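Local coordinates for protein acetylene hydratase (Pelobacter acetylenicus, PDB 2E7Z) that hydrates acetylene to acetaldehyde without net redox change, using a tungsten-bis(molybdopterin guanine dinucleotide) cofactor together with a [4Fe-4S] cluster, at residues Q609-R619 / P672-Q680; L417-L427 / A691-D702. All coordinates share one frame; numbering follows the deposited sequence. Where two conformers were deposited one is given.

Contact 1 of 2, residues Q609-R619 / P672-Q680; sequences QSCYHQPGILR and PHGRWCPEQ. With MGD (2-amino-5,6-dimercapto-7-methyl-3,7,8a,9-tetrahydro-8-oxa-1,3,9,10-tetraaza-anthracen-4-one guanosine dinucleotide), chain E.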
loop_
_atom_site.group_PDB
_atom_site.type_symbol
_atom_site.label_atom_id
_atom_site.label_comp_id
_atom_site.label_asym_id
_atom_site.label_seq_id
_atom_site.Cartn_x
_atom_site.Cartn_y
_atom_site.Cartn_z
ATOM N N GLN A 609 -2.909 3.001 -9.972
ATOM C CA GLN A 609 -1.604 3.598 -9.691
ATOM C C GLN A 609 -1.017 4.128 -10.987
ATOM O O GLN A 609 -1.718 4.867 -11.659
ATOM C CB GLN A 609 -0.672 2.608 -8.963
ATOM C CG GLN A 609 -1.324 2.010 -7.708
ATOM C CD GLN A 609 -1.447 3.005 -6.561
ATOM O OE1 GLN A 609 -0.749 4.012 -6.507
ATOM N NE2 GLN A 609 -2.318 2.700 -5.620
ATOM N N SER A 610 0.202 3.758 -11.381
ATOM C CA SER A 610 0.753 4.235 -12.649
ATOM C C SER A 610 0.477 3.321 -13.836
ATOM O O SER A 610 1.108 3.501 -14.871
ATOM C CB SER A 610 2.258 4.503 -12.513
ATOM O OG SER A 610 3.014 3.291 -12.497
ATOM N N CYS A 611 -0.438 2.363 -13.656
ATOM C CA CYS A 611 -0.668 1.299 -14.646
ATOM C C CYS A 611 -1.820 1.620 -15.574
ATOM O O CYS A 611 -2.806 2.257 -15.189
ATOM C CB CYS A 611 -1.009 -0.023 -13.970
ATOM S SG CYS A 611 0.211 -0.559 -12.716
ATOM N N TYR A 612 -1.708 1.074 -16.782
ATOM C CA TYR A 612 -2.757 1.074 -17.832
ATOM C C TYR A 612 -2.888 2.413 -18.547
ATOM O O TYR A 612 -3.932 2.699 -19.170
ATOM C CB TYR A 612 -4.145 0.546 -17.357
ATOM C CG TYR A 612 -4.033 -0.560 -16.360
ATOM C CD1 TYR A 612 -3.062 -1.558 -16.508
ATOM C CD2 TYR A 612 -4.855 -0.578 -15.235
ATOM C CE1 TYR A 612 -2.919 -2.562 -15.533
ATOM C CE2 TYR A 612 -4.731 -1.554 -14.273
ATOM C CZ TYR A 612 -3.745 -2.535 -14.407
ATOM O OH TYR A 612 -3.593 -3.484 -13.413
ATOM N N HIS A 613 -1.832 3.227 -18.507
ATOM C CA HIS A 613 -1.807 4.450 -19.334
ATOM C C HIS A 613 -1.378 4.210 -20.793
ATOM O O HIS A 613 -1.368 5.151 -21.592
ATOM C CB HIS A 613 -0.928 5.528 -18.673
ATOM C CG HIS A 613 -1.394 5.947 -17.315
ATOM N ND1 HIS A 613 -2.699 6.328 -17.064
ATOM C CD2 HIS A 613 -0.720 6.108 -16.147
ATOM C CE1 HIS A 613 -2.816 6.655 -15.788
ATOM N NE2 HIS A 613 -1.629 6.549 -15.217
ATOM N N GLN A 614 -0.978 2.984 -21.137
ATOM C CA GLN A 614 -0.632 2.654 -22.530
ATOM C C GLN A 614 -1.834 2.977 -23.445
ATOM O O GLN A 614 -2.979 2.861 -22.991
ATOM C CB GLN A 614 -0.262 1.172 -22.633
ATOM C CG GLN A 614 1.165 0.876 -22.202
ATOM C CD GLN A 614 1.340 0.895 -20.668
ATOM O OE1 GLN A 614 0.384 0.647 -19.898
ATOM N NE2 GLN A 614 2.564 1.179 -20.224
ATOM N N PRO A 615 -1.584 3.415 -24.712
ATOM C CA PRO A 615 -2.691 3.698 -25.619
ATOM C C PRO A 615 -3.694 2.550 -25.650
ATOM O O PRO A 615 -3.316 1.395 -25.852
ATOM C CB PRO A 615 -1.999 3.865 -26.979
ATOM C CG PRO A 615 -0.672 4.452 -26.643
ATOM C CD PRO A 615 -0.282 3.729 -25.336
ATOM N N GLY A 616 -4.964 2.871 -25.434
ATOM C CA GLY A 616 -6.015 1.868 -25.485
ATOM C C GLY A 616 -7.276 2.352 -24.832
ATOM O O GLY A 616 -7.370 3.521 -24.401
ATOM N N ILE A 617 -8.245 1.446 -24.734
ATOM C CA ILE A 617 -9.564 1.756 -24.184
ATOM C C ILE A 617 -9.514 2.354 -22.782
ATOM O O ILE A 617 -10.221 3.320 -22.495
ATOM C CB ILE A 617 -10.536 0.524 -24.281
ATOM C CG1 ILE A 617 -11.966 0.890 -23.846
ATOM C CG2 ILE A 617 -9.975 -0.699 -23.543
ATOM C CD1 ILE A 617 -13.032 -0.098 -24.324
ATOM N N LEU A 618 -8.665 1.802 -21.908
ATOM C CA LEU A 618 -8.601 2.329 -20.559
ATOM C C LEU A 618 -8.030 3.756 -20.520
ATOM O O LEU A 618 -8.596 4.639 -19.843
ATOM C CB LEU A 618 -7.788 1.382 -19.669
ATOM C CG LEU A 618 -8.458 0.021 -19.433
ATOM C CD1 LEU A 618 -7.481 -0.917 -18.711
ATOM C CD2 LEU A 618 -9.731 0.163 -18.610
ATOM N N ARG A 619 -6.927 3.981 -21.243
ATOM C CA ARG A 619 -6.332 5.332 -21.329
ATOM C C ARG A 619 -7.329 6.344 -21.874
ATOM O O ARG A 619 -7.383 7.481 -21.404
ATOM C CB ARG A 619 -5.069 5.325 -22.181
ATOM C CG ARG A 619 -4.432 6.703 -22.416
ATOM C CD ARG A 619 -3.928 7.411 -21.130
ATOM N NE ARG A 619 -3.388 8.721 -21.500
ATOM C CZ ARG A 619 -2.198 8.915 -22.074
ATOM N NH1 ARG A 619 -1.381 7.887 -22.324
ATOM N NH2 ARG A 619 -1.817 10.149 -22.394
ATOM N N PRO A 672 -3.384 14.128 -9.385
ATOM C CA PRO A 672 -3.474 12.673 -9.495
ATOM C C PRO A 672 -2.147 12.018 -9.119
ATOM O O PRO A 672 -1.104 12.667 -9.193
ATOM C CB PRO A 672 -3.713 12.468 -10.986
ATOM C CG PRO A 672 -2.915 13.579 -11.623
ATOM C CD PRO A 672 -3.060 14.761 -10.675
ATOM N N HIS A 673 -2.195 10.747 -8.728
ATOM C CA HIS A 673 -0.969 9.982 -8.609
ATOM C C HIS A 673 -0.815 9.042 -9.782
ATOM O O HIS A 673 -1.773 8.381 -10.189
ATOM C CB HIS A 673 -0.988 9.130 -7.357
ATOM C CG HIS A 673 0.104 8.100 -7.318
ATOM N ND1 HIS A 673 1.435 8.441 -7.255
ATOM C CD2 HIS A 673 0.056 6.746 -7.329
ATOM C CE1 HIS A 673 2.168 7.339 -7.228
ATOM N NE2 HIS A 673 1.355 6.296 -7.278
ATOM N N GLY A 674 0.415 8.924 -10.280
ATOM C CA GLY A 674 0.746 7.833 -11.178
ATOM C C GLY A 674 0.675 8.196 -12.634
ATOM O O GLY A 674 0.825 7.340 -13.475
ATOM N N ARG A 675 0.441 9.472 -12.939
ATOM C CA ARG A 675 0.251 9.866 -14.326
ATOM C C ARG A 675 1.558 9.992 -15.104
ATOM O O ARG A 675 2.483 10.675 -14.672
ATOM C CB ARG A 675 -0.529 11.186 -14.379
ATOM C CG ARG A 675 -1.990 10.992 -14.126
ATOM C CD ARG A 675 -2.588 10.492 -15.452
ATOM N NE ARG A 675 -3.964 10.144 -15.322
ATOM C CZ ARG A 675 -4.762 9.842 -16.336
ATOM N NH1 ARG A 675 -4.320 9.875 -17.593
ATOM N NH2 ARG A 675 -6.009 9.537 -16.070
ATOM N N TRP A 676 1.622 9.302 -16.238
ATOM C CA TRP A 676 2.699 9.495 -17.187
ATOM C C TRP A 676 2.149 9.134 -18.566
ATOM O O TRP A 676 0.987 8.758 -18.670
ATOM C CB TRP A 676 3.955 8.686 -16.824
ATOM C CG TRP A 676 3.780 7.180 -16.814
ATOM C CD1 TRP A 676 3.045 6.431 -15.928
ATOM C CD2 TRP A 676 4.394 6.254 -17.714
ATOM N NE1 TRP A 676 3.172 5.090 -16.218
ATOM C CE2 TRP A 676 3.971 4.953 -17.328
ATOM C CE3 TRP A 676 5.236 6.398 -18.842
ATOM C CZ2 TRP A 676 4.379 3.800 -18.006
ATOM C CZ3 TRP A 676 5.658 5.245 -19.516
ATOM C CH2 TRP A 676 5.211 3.958 -19.106
ATOM N N CYS A 677 2.986 9.217 -19.592
ATOM C CA CYS A 677 2.528 9.219 -20.985
ATOM C C CYS A 677 3.324 8.189 -21.796
ATOM O O CYS A 677 4.298 8.549 -22.455
ATOM C CB CYS A 677 2.744 10.623 -21.564
ATOM S SG CYS A 677 2.183 12.007 -20.473
ATOM N N PRO A 678 2.915 6.907 -21.746
ATOM C CA PRO A 678 3.638 5.818 -22.408
ATOM C C PRO A 678 3.768 5.943 -23.917
ATOM O O PRO A 678 4.603 5.267 -24.511
ATOM C CB PRO A 678 2.817 4.573 -22.037
ATOM C CG PRO A 678 2.111 4.945 -20.781
ATOM C CD PRO A 678 1.775 6.400 -20.963
ATOM N N GLU A 679 2.951 6.808 -24.521
ATOM C CA GLU A 679 3.004 7.061 -25.957
ATOM C C GLU A 679 4.225 7.897 -26.325
ATOM O O GLU A 679 4.640 7.920 -27.470
ATOM C CB GLU A 679 1.708 7.744 -26.425
ATOM C CG GLU A 679 1.542 9.191 -25.931
ATOM C CD GLU A 679 0.808 9.329 -24.603
ATOM O OE1 GLU A 679 0.255 10.416 -24.331
ATOM O OE2 GLU A 679 0.789 8.368 -23.808
ATOM N N GLN A 680 4.839 8.560 -25.349
ATOM C CA GLN A 680 5.977 9.438 -25.634
ATOM C C GLN A 680 7.266 8.650 -25.737
ATOM O O GLN A 680 7.343 7.523 -25.229
ATOM C CB GLN A 680 6.131 10.498 -24.547
ATOM C CG GLN A 680 4.966 11.473 -24.455
ATOM C CD GLN A 680 5.155 12.481 -23.362
ATOM O OE1 GLN A 680 6.179 12.492 -22.682
ATOM N NE2 GLN A 680 4.172 13.323 -23.167
HETATM P PB MGD E . 3.150 1.461 -9.366
HETATM O O1B MGD E . 4.096 2.435 -8.709
HETATM O O2B MGD E . 2.220 1.929 -10.425
HETATM O O3B MGD E . 2.224 0.726 -8.282
HETATM O O3A MGD E . 2.478 0.872 -5.787
HETATM P PA MGD E . 2.583 -0.181 -7.004
HETATM O O1A MGD E . 1.494 -1.211 -6.949
HETATM O O2A MGD E . 4.019 -0.609 -7.037
HETATM O "O5'" MGD E . 4.078 0.283 -9.957
HETATM C "C5'" MGD E . 3.490 -0.969 -10.266
HETATM C "C4'" MGD E . 4.280 -1.531 -11.432
HETATM O "O4'" MGD E . 3.913 -2.913 -11.565
HETATM C "C3'" MGD E . 3.906 -0.921 -12.779
HETATM O "O3'" MGD E . 5.094 -0.400 -13.399
HETATM C "C2'" MGD E . 3.273 -2.055 -13.612
HETATM O "O2'" MGD E . 3.541 -2.035 -15.029
HETATM C "C1'" MGD E . 3.897 -3.263 -12.967
HETATM N N9 MGD E . 3.119 -4.511 -13.021
HETATM C C8 MGD E . 1.778 -4.657 -12.887
HETATM N N7 MGD E . 1.437 -5.956 -12.887
HETATM C C5 MGD E . 2.589 -6.659 -12.950
HETATM C C6 MGD E . 2.972 -8.060 -12.983
HETATM O O6 MGD E . 2.116 -8.968 -12.924
HETATM N N1 MGD E . 4.290 -8.315 -13.037
HETATM C C2 MGD E . 5.246 -7.400 -13.160
HETATM N N2 MGD E . 6.548 -7.804 -13.207
HETATM N N3 MGD E . 4.967 -6.100 -13.146
HETATM C C4 MGD E . 3.681 -5.708 -13.037
HETATM C C10 MGD E . 1.190 1.097 -5.212
HETATM C C11 MGD E . 1.421 1.811 -3.897
HETATM O O11 MGD E . 1.932 3.097 -4.242
HETATM C C12 MGD E . 0.123 1.930 -3.135
HETATM S S12 MGD E . -0.783 0.507 -2.854
HETATM C C13 MGD E . -0.280 3.111 -2.638
HETATM S S13 MGD E . -1.795 3.308 -1.885
HETATM C C14 MGD E . 0.551 4.354 -2.721
HETATM N N15 MGD E . -0.011 5.330 -3.642
HETATM C C16 MGD E . 0.777 6.428 -3.831
HETATM C C17 MGD E . 0.264 7.776 -4.108
HETATM O O17 MGD E . -0.968 7.986 -4.171
HETATM N N18 MGD E . 1.163 8.766 -4.276
HETATM C C19 MGD E . 2.505 8.576 -4.202
HETATM N N19 MGD E . 3.354 9.609 -4.388
HETATM N N20 MGD E . 3.034 7.367 -3.979
HETATM C C21 MGD E . 2.245 6.304 -3.780
HETATM N N22 MGD E . 2.793 5.113 -3.526
HETATM C C23 MGD E . 1.986 3.980 -3.126
HETATM O O HOH W 1 -2.540 7.261 -12.650
#

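Contact 2 of 2, residues L417-L427 / A691-D702; sequences LMGYANQQNAL and AMLHNDAMVLSD. With MGD (2-amino-5,6-dimercapto-7-methyl-3,7,8a,9-tetrahydro-8-oxa-1,3,9,10-tetraaza-anthracen-4-one guanosine dinucleotide), chain E.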
loop_
_atom_site.group_PDB
_atom_site.type_symbol
_atom_site.label_atom_id
_atom_site.label_comp_id
_atom_site.label_asym_id
_atom_site.label_seq_id
_atom_site.Cartn_x
_atom_site.Cartn_y
_atom_site.Cartn_z
ATOM N N LEU A 417 10.524 5.001 -9.276
ATOM C CA LEU A 417 10.761 6.424 -9.477
ATOM C C LEU A 417 9.560 7.255 -9.006
ATOM O O LEU A 417 9.724 8.350 -8.471
ATOM C CB LEU A 417 11.068 6.703 -10.963
ATOM C CG LEU A 417 11.211 8.176 -11.300
ATOM C CD1 LEU A 417 12.441 8.802 -10.653
ATOM C CD2 LEU A 417 11.276 8.309 -12.824
ATOM N N MET A 418 8.358 6.743 -9.274
ATOM C CA MET A 418 7.125 7.502 -9.087
ATOM C C MET A 418 6.298 7.045 -7.895
ATOM O O MET A 418 5.179 7.551 -7.703
ATOM C CB MET A 418 6.257 7.395 -10.368
ATOM C CG MET A 418 6.790 8.208 -11.567
ATOM S SD MET A 418 5.943 7.888 -13.142
ATOM C CE MET A 418 4.184 7.976 -12.726
ATOM N N GLY A 419 6.840 6.106 -7.106
ATOM C CA GLY A 419 6.022 5.356 -6.151
ATOM C C GLY A 419 6.198 5.781 -4.715
ATOM O O GLY A 419 5.648 5.144 -3.802
ATOM N N TYR A 420 6.963 6.853 -4.481
ATOM C CA TYR A 420 7.244 7.322 -3.120
ATOM C C TYR A 420 7.020 8.840 -3.075
ATOM O O TYR A 420 6.054 9.322 -3.642
ATOM C CB TYR A 420 8.643 6.866 -2.661
ATOM C CG TYR A 420 8.802 5.357 -2.689
ATOM C CD1 TYR A 420 9.229 4.697 -3.856
ATOM C CD2 TYR A 420 8.503 4.584 -1.556
ATOM C CE1 TYR A 420 9.356 3.307 -3.897
ATOM C CE2 TYR A 420 8.665 3.187 -1.582
ATOM C CZ TYR A 420 9.091 2.568 -2.750
ATOM O OH TYR A 420 9.217 1.217 -2.743
ATOM N N ALA A 421 7.848 9.575 -2.344
ATOM C CA ALA A 421 7.836 11.028 -2.392
ATOM C C ALA A 421 9.109 11.501 -3.109
ATOM O O ALA A 421 9.839 10.694 -3.698
ATOM C CB ALA A 421 7.739 11.595 -0.986
ATOM N N ASN A 422 9.362 12.813 -3.091
ATOM C CA ASN A 422 10.644 13.384 -3.516
ATOM C C ASN A 422 11.206 12.656 -4.756
ATOM O O ASN A 422 12.294 12.060 -4.709
ATOM C CB ASN A 422 11.626 13.406 -2.336
ATOM C CG ASN A 422 12.845 14.287 -2.623
ATOM O OD1 ASN A 422 12.960 14.899 -3.702
ATOM N ND2 ASN A 422 13.757 14.343 -1.667
ATOM N N GLN A 423 10.454 12.726 -5.848
ATOM C CA GLN A 423 10.801 12.031 -7.061
ATOM C C GLN A 423 12.150 12.475 -7.602
ATOM O O GLN A 423 12.863 11.678 -8.192
ATOM C CB GLN A 423 9.703 12.240 -8.091
ATOM C CG GLN A 423 9.920 11.495 -9.408
ATOM C CD GLN A 423 8.646 11.497 -10.215
ATOM O OE1 GLN A 423 7.577 11.262 -9.664
ATOM N NE2 GLN A 423 8.753 11.737 -11.518
ATOM N N GLN A 424 12.504 13.742 -7.405
ATOM C CA GLN A 424 13.807 14.214 -7.880
ATOM C C GLN A 424 14.942 13.418 -7.194
ATOM O O GLN A 424 15.975 13.129 -7.812
ATOM C CB GLN A 424 13.925 15.715 -7.612
ATOM C CG GLN A 424 12.792 16.533 -8.162
ATOM C CD GLN A 424 11.557 16.767 -7.225
ATOM O OE1 GLN A 424 11.181 15.962 -6.331
ATOM N NE2 GLN A 424 10.906 17.888 -7.470
ATOM N N ASN A 425 14.785 13.108 -5.910
ATOM C CA ASN A 425 15.821 12.407 -5.186
ATOM C C ASN A 425 15.828 10.933 -5.599
ATOM O O ASN A 425 16.876 10.310 -5.652
ATOM C CB ASN A 425 15.636 12.561 -3.672
ATOM C CG ASN A 425 16.853 12.196 -2.929
ATOM O OD1 ASN A 425 17.964 12.621 -3.292
ATOM N ND2 ASN A 425 16.674 11.412 -1.865
ATOM N N ALA A 426 14.658 10.375 -5.898
ATOM C CA ALA A 426 14.628 9.005 -6.370
ATOM C C ALA A 426 15.376 8.921 -7.705
ATOM O O ALA A 426 16.131 7.981 -7.918
ATOM C CB ALA A 426 13.212 8.482 -6.482
ATOM N N LEU A 427 15.183 9.916 -8.578
ATOM C CA LEU A 427 15.919 9.978 -9.840
ATOM C C LEU A 427 17.432 10.069 -9.560
ATOM O O LEU A 427 18.224 9.332 -10.152
ATOM C CB LEU A 427 15.441 11.148 -10.707
ATOM C CG LEU A 427 16.250 11.296 -12.000
ATOM C CD1 LEU A 427 16.204 10.044 -12.896
ATOM C CD2 LEU A 427 15.718 12.524 -12.730
ATOM N N ALA A 691 6.936 11.415 -16.673
ATOM C CA ALA A 691 7.017 11.176 -15.234
ATOM C C ALA A 691 7.391 12.435 -14.456
ATOM O O ALA A 691 6.778 12.727 -13.430
ATOM C CB ALA A 691 8.057 10.117 -14.988
ATOM N N MET A 692 8.405 13.152 -14.950
ATOM C CA MET A 692 8.944 14.323 -14.247
ATOM C C MET A 692 8.044 15.540 -14.364
ATOM O O MET A 692 8.268 16.531 -13.676
ATOM C CB MET A 692 10.362 14.659 -14.746
ATOM C CG MET A 692 11.397 13.485 -14.663
ATOM S SD MET A 692 11.639 12.760 -13.022
ATOM C CE MET A 692 12.462 14.140 -12.186
ATOM N N LEU A 693 7.027 15.446 -15.213
ATOM C CA LEU A 693 6.085 16.546 -15.464
ATOM C C LEU A 693 4.723 16.320 -14.814
ATOM O O LEU A 693 4.053 17.275 -14.447
ATOM C CB LEU A 693 5.898 16.750 -16.975
ATOM C CG LEU A 693 7.064 17.409 -17.716
ATOM C CD1 LEU A 693 6.760 17.436 -19.213
ATOM C CD2 LEU A 693 7.340 18.820 -17.187
ATOM N N HIS A 694 4.295 15.068 -14.677
ATOM C CA HIS A 694 2.899 14.816 -14.301
ATOM C C HIS A 694 2.665 13.965 -13.051
ATOM O O HIS A 694 1.489 13.764 -12.715
ATOM C CB HIS A 694 2.115 14.196 -15.474
ATOM C CG HIS A 694 2.267 14.942 -16.750
ATOM N ND1 HIS A 694 1.769 16.217 -16.932
ATOM C CD2 HIS A 694 2.841 14.587 -17.922
ATOM C CE1 HIS A 694 2.046 16.620 -18.159
ATOM N NE2 HIS A 694 2.685 15.648 -18.788
ATOM N N ASN A 695 3.724 13.486 -12.373
ATOM C CA ASN A 695 3.506 12.645 -11.212
ATOM C C ASN A 695 3.505 13.463 -9.938
ATOM O O ASN A 695 4.322 14.392 -9.784
ATOM C CB ASN A 695 4.586 11.562 -11.092
ATOM C CG ASN A 695 4.226 10.521 -10.072
ATOM O OD1 ASN A 695 5.018 10.198 -9.144
ATOM N ND2 ASN A 695 3.040 10.001 -10.192
ATOM N N ASP A 696 2.631 13.079 -9.000
ATOM C CA ASP A 696 2.528 13.777 -7.715
ATOM C C ASP A 696 3.834 13.799 -6.911
ATOM O O ASP A 696 4.097 14.750 -6.183
ATOM C CB ASP A 696 1.372 13.242 -6.849
ATOM C CG ASP A 696 1.517 11.777 -6.471
ATOM O OD1 ASP A 696 2.043 10.992 -7.293
ATOM O OD2 ASP A 696 1.093 11.407 -5.357
ATOM N N ALA A 697 4.656 12.760 -7.042
ATOM C CA ALA A 697 5.873 12.701 -6.216
ATOM C C ALA A 697 6.845 13.831 -6.532
ATOM O O ALA A 697 7.759 14.105 -5.744
ATOM C CB ALA A 697 6.529 11.341 -6.330
ATOM N N MET A 698 6.647 14.504 -7.680
ATOM C CA MET A 698 7.436 15.696 -7.983
ATOM C C MET A 698 7.264 16.825 -6.957
ATOM O O MET A 698 8.108 17.706 -6.861
ATOM C CB MET A 698 7.112 16.237 -9.386
ATOM C CG MET A 698 7.616 15.372 -10.563
ATOM S SD MET A 698 9.410 15.152 -10.521
ATOM C CE MET A 698 9.946 16.855 -10.739
ATOM N N VAL A 699 6.145 16.832 -6.238
ATOM C CA VAL A 699 5.819 17.969 -5.375
ATOM C C VAL A 699 5.758 17.613 -3.923
ATOM O O VAL A 699 5.401 18.463 -3.106
ATOM C CB VAL A 699 4.473 18.649 -5.817
ATOM C CG1 VAL A 699 4.437 18.785 -7.316
ATOM C CG2 VAL A 699 3.236 17.890 -5.312
ATOM N N LEU A 700 6.158 16.378 -3.600
ATOM C CA LEU A 700 6.054 15.879 -2.235
ATOM C C LEU A 700 7.389 15.844 -1.539
ATOM O O LEU A 700 8.251 15.038 -1.883
ATOM C CB LEU A 700 5.405 14.486 -2.209
ATOM C CG LEU A 700 3.989 14.428 -2.791
ATOM C CD1 LEU A 700 3.569 12.963 -2.985
ATOM C CD2 LEU A 700 2.972 15.199 -1.953
ATOM N N SER A 701 7.545 16.699 -0.540
ATOM C CA SER A 701 8.762 16.710 0.238
ATOM C C SER A 701 8.907 15.449 1.085
ATOM O O SER A 701 7.915 14.907 1.559
ATOM C CB SER A 701 8.746 17.933 1.167
ATOM O OG SER A 701 9.924 17.951 1.936
ATOM N N ASP A 702 10.145 14.988 1.290
ATOM C CA ASP A 702 10.399 14.006 2.345
ATOM C C ASP A 702 11.424 14.506 3.349
ATOM O O ASP A 702 12.073 13.715 4.040
ATOM C CB ASP A 702 10.690 12.581 1.838
ATOM C CG ASP A 702 11.932 12.464 0.981
ATOM O OD1 ASP A 702 12.681 13.448 0.828
ATOM O OD2 ASP A 702 12.176 11.317 0.503
HETATM P PB MGD E . 3.150 1.461 -9.366
HETATM O O1B MGD E . 4.096 2.435 -8.709
HETATM O O2B MGD E . 2.220 1.929 -10.425
HETATM O O3B MGD E . 2.224 0.726 -8.282
HETATM O O3A MGD E . 2.478 0.872 -5.787
HETATM P PA MGD E . 2.583 -0.181 -7.004
HETATM O O1A MGD E . 1.494 -1.211 -6.949
HETATM O O2A MGD E . 4.019 -0.609 -7.037
HETATM O "O5'" MGD E . 4.078 0.283 -9.957
HETATM C "C5'" MGD E . 3.490 -0.969 -10.266
HETATM C "C4'" MGD E . 4.280 -1.531 -11.432
HETATM O "O4'" MGD E . 3.913 -2.913 -11.565
HETATM C "C3'" MGD E . 3.906 -0.921 -12.779
HETATM O "O3'" MGD E . 5.094 -0.400 -13.399
HETATM C "C2'" MGD E . 3.273 -2.055 -13.612
HETATM O "O2'" MGD E . 3.541 -2.035 -15.029
HETATM C "C1'" MGD E . 3.897 -3.263 -12.967
HETATM N N9 MGD E . 3.119 -4.511 -13.021
HETATM C C8 MGD E . 1.778 -4.657 -12.887
HETATM N N7 MGD E . 1.437 -5.956 -12.887
HETATM C C5 MGD E . 2.589 -6.659 -12.950
HETATM C C6 MGD E . 2.972 -8.060 -12.983
HETATM O O6 MGD E . 2.116 -8.968 -12.924
HETATM N N1 MGD E . 4.290 -8.315 -13.037
HETATM C C2 MGD E . 5.246 -7.400 -13.160
HETATM N N2 MGD E . 6.548 -7.804 -13.207
HETATM N N3 MGD E . 4.967 -6.100 -13.146
HETATM C C4 MGD E . 3.681 -5.708 -13.037
HETATM C C10 MGD E . 1.190 1.097 -5.212
HETATM C C11 MGD E . 1.421 1.811 -3.897
HETATM O O11 MGD E . 1.932 3.097 -4.242
HETATM C C12 MGD E . 0.123 1.930 -3.135
HETATM S S12 MGD E . -0.783 0.507 -2.854
HETATM C C13 MGD E . -0.280 3.111 -2.638
HETATM S S13 MGD E . -1.795 3.308 -1.885
HETATM C C14 MGD E . 0.551 4.354 -2.721
HETATM N N15 MGD E . -0.011 5.330 -3.642
HETATM C C16 MGD E . 0.777 6.428 -3.831
HETATM C C17 MGD E . 0.264 7.776 -4.108
HETATM O O17 MGD E . -0.968 7.986 -4.171
HETATM N N18 MGD E . 1.163 8.766 -4.276
HETATM C C19 MGD E . 2.505 8.576 -4.202
HETATM N N19 MGD E . 3.354 9.609 -4.388
HETATM N N20 MGD E . 3.034 7.367 -3.979
HETATM C C21 MGD E . 2.245 6.304 -3.780
HETATM N N22 MGD E . 2.793 5.113 -3.526
HETATM C C23 MGD E . 1.986 3.980 -3.126
HETATM O O HOH W 2 10.501 9.311 -0.664
HETATM O O HOH W 3 14.129 10.480 -1.218
#

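Contact 1 of 2, residues Q609-R619 / P672-Q680
Trp-676 and Ser-610 meet where the indole NE1 donates to the carbonyl O of Ser-610 at 2.9 Å, the bond lying in the carbonyl plane and close to the plane of the ring. Indole suits this place because it offers a single N-H on a broad apolar frame, here with Pro-678 CG over one face. The ring of His-613 turns an edge toward the five-membered ring of Trp-676, an offset edge-to-face pair with planes at 88°. From the same imidazole NE2 makes a weak bond to the O of Gly-674, while a water in the ring plane lies within bonding distance of NE2 and of the carbonyl O atoms of Gln-609 and His-673. Gly-674 is required twice over: its backbone angles favour glycine, and a CB would collide with the O of Gln-609.

Both segments belong to the molybdopterin dinucleotide binding domain, of double-psi barrel type, and their inner ends hold one MGD. Ser-610 grips phosphate oxygen O2B through its N at 2.9 Å and its OG at 2.6 Å; the side chain of His-673 lays a ring face over the pterin, with MGD C17 3.2 Å above its plane, and its ND1 is hydrogen-bonded to Asp-696.

Farther out, Arg-619 meets Glu-679 end-on, NH1 to OE2 at 2.7 Å and NH2 to OE1 at 2.8 Å, in a two-pronged salt bridge that suits a guanidinium, with two N-H groups facing the two carboxylate oxygens. A bend at chi2 (63°) helps bring the group there, and NH1 also donates to the O of His-613, so one nitrogen bridges the carboxylate and the backbone of its own segment. Arg-675 lays its guanidinium face against His-613 CE1, and its charge is paired with Glu-604.

Contact 2 of 2, residues L417-L427 / A691-D702
Gln-423 reaches across to Ala-691 with its CG anti to the backbone N (chi1 -177°) and the chain extended beyond, which carries NE2 to the O of Ala-691 at 2.9 Å in a weak bond. A second weak bond runs from NE2 to the sulfur of Met-692, and the sulfur of Met-698 packs against the amide, the two side chains crossing at a slant; long, pliable methionines can fold round a buried polar group in this way. The backbone N of Gln-423 donates to Ala-697 O from above the carbonyl plane, at 3.0 Å. Alanine suits position 697, its small CB lying 3.4 Å from Tyr-420 O.

Gln-424 bends at chi2 (90°), bringing NE2 within 2.9 Å of Met-698 O. Replacing it with a leucine would probably leave that carbonyl without this donor and disturb the packing against Met-698 CE.

Asn-422 serves twice: OD1 caps the helix 423-431 through a weak bond from Asn-425 N, and ND2 donates to Asp-702 OD1 at 2.9 Å from above the carboxylate plane, the amide and carboxylate standing 83° apart. Asp-702 OD2 takes bonds from two waters and from Thr-392.

Together the two segments supply part of the pterin-binding site of this DMSO reductase family enzyme: Gly-419 O and Tyr-420 O accept from MGD N22 and N19, while Asp-696 OD2 accepts hydrogen bonds from both N18 and N19.

How the contacts relate
From the N terminus the chain first passes 417-427, between strand 408-412 and strand 435-440 of the seven-stranded mixed sheet in the molybdopterin oxidoreductase region. It then runs on to the C-terminal dinucleotide-binding region, where 609-619 follows strand 596-600 and meets 672-680, just beyond strand 668-671; contact 1 thus closes a loop of 52 residues. Contact 2 closes only at 691-702, spanning 263 residues, so the smaller loop lies wholly within the larger and the two do not cross. Contact 1 lies within the dinucleotide-binding family region, whereas contact 2 joins it to the molybdopterin oxidoreductase region. They meet where His-673 CE1 packs 3.1 Å from Met-418 O, beside the MGD that both touch.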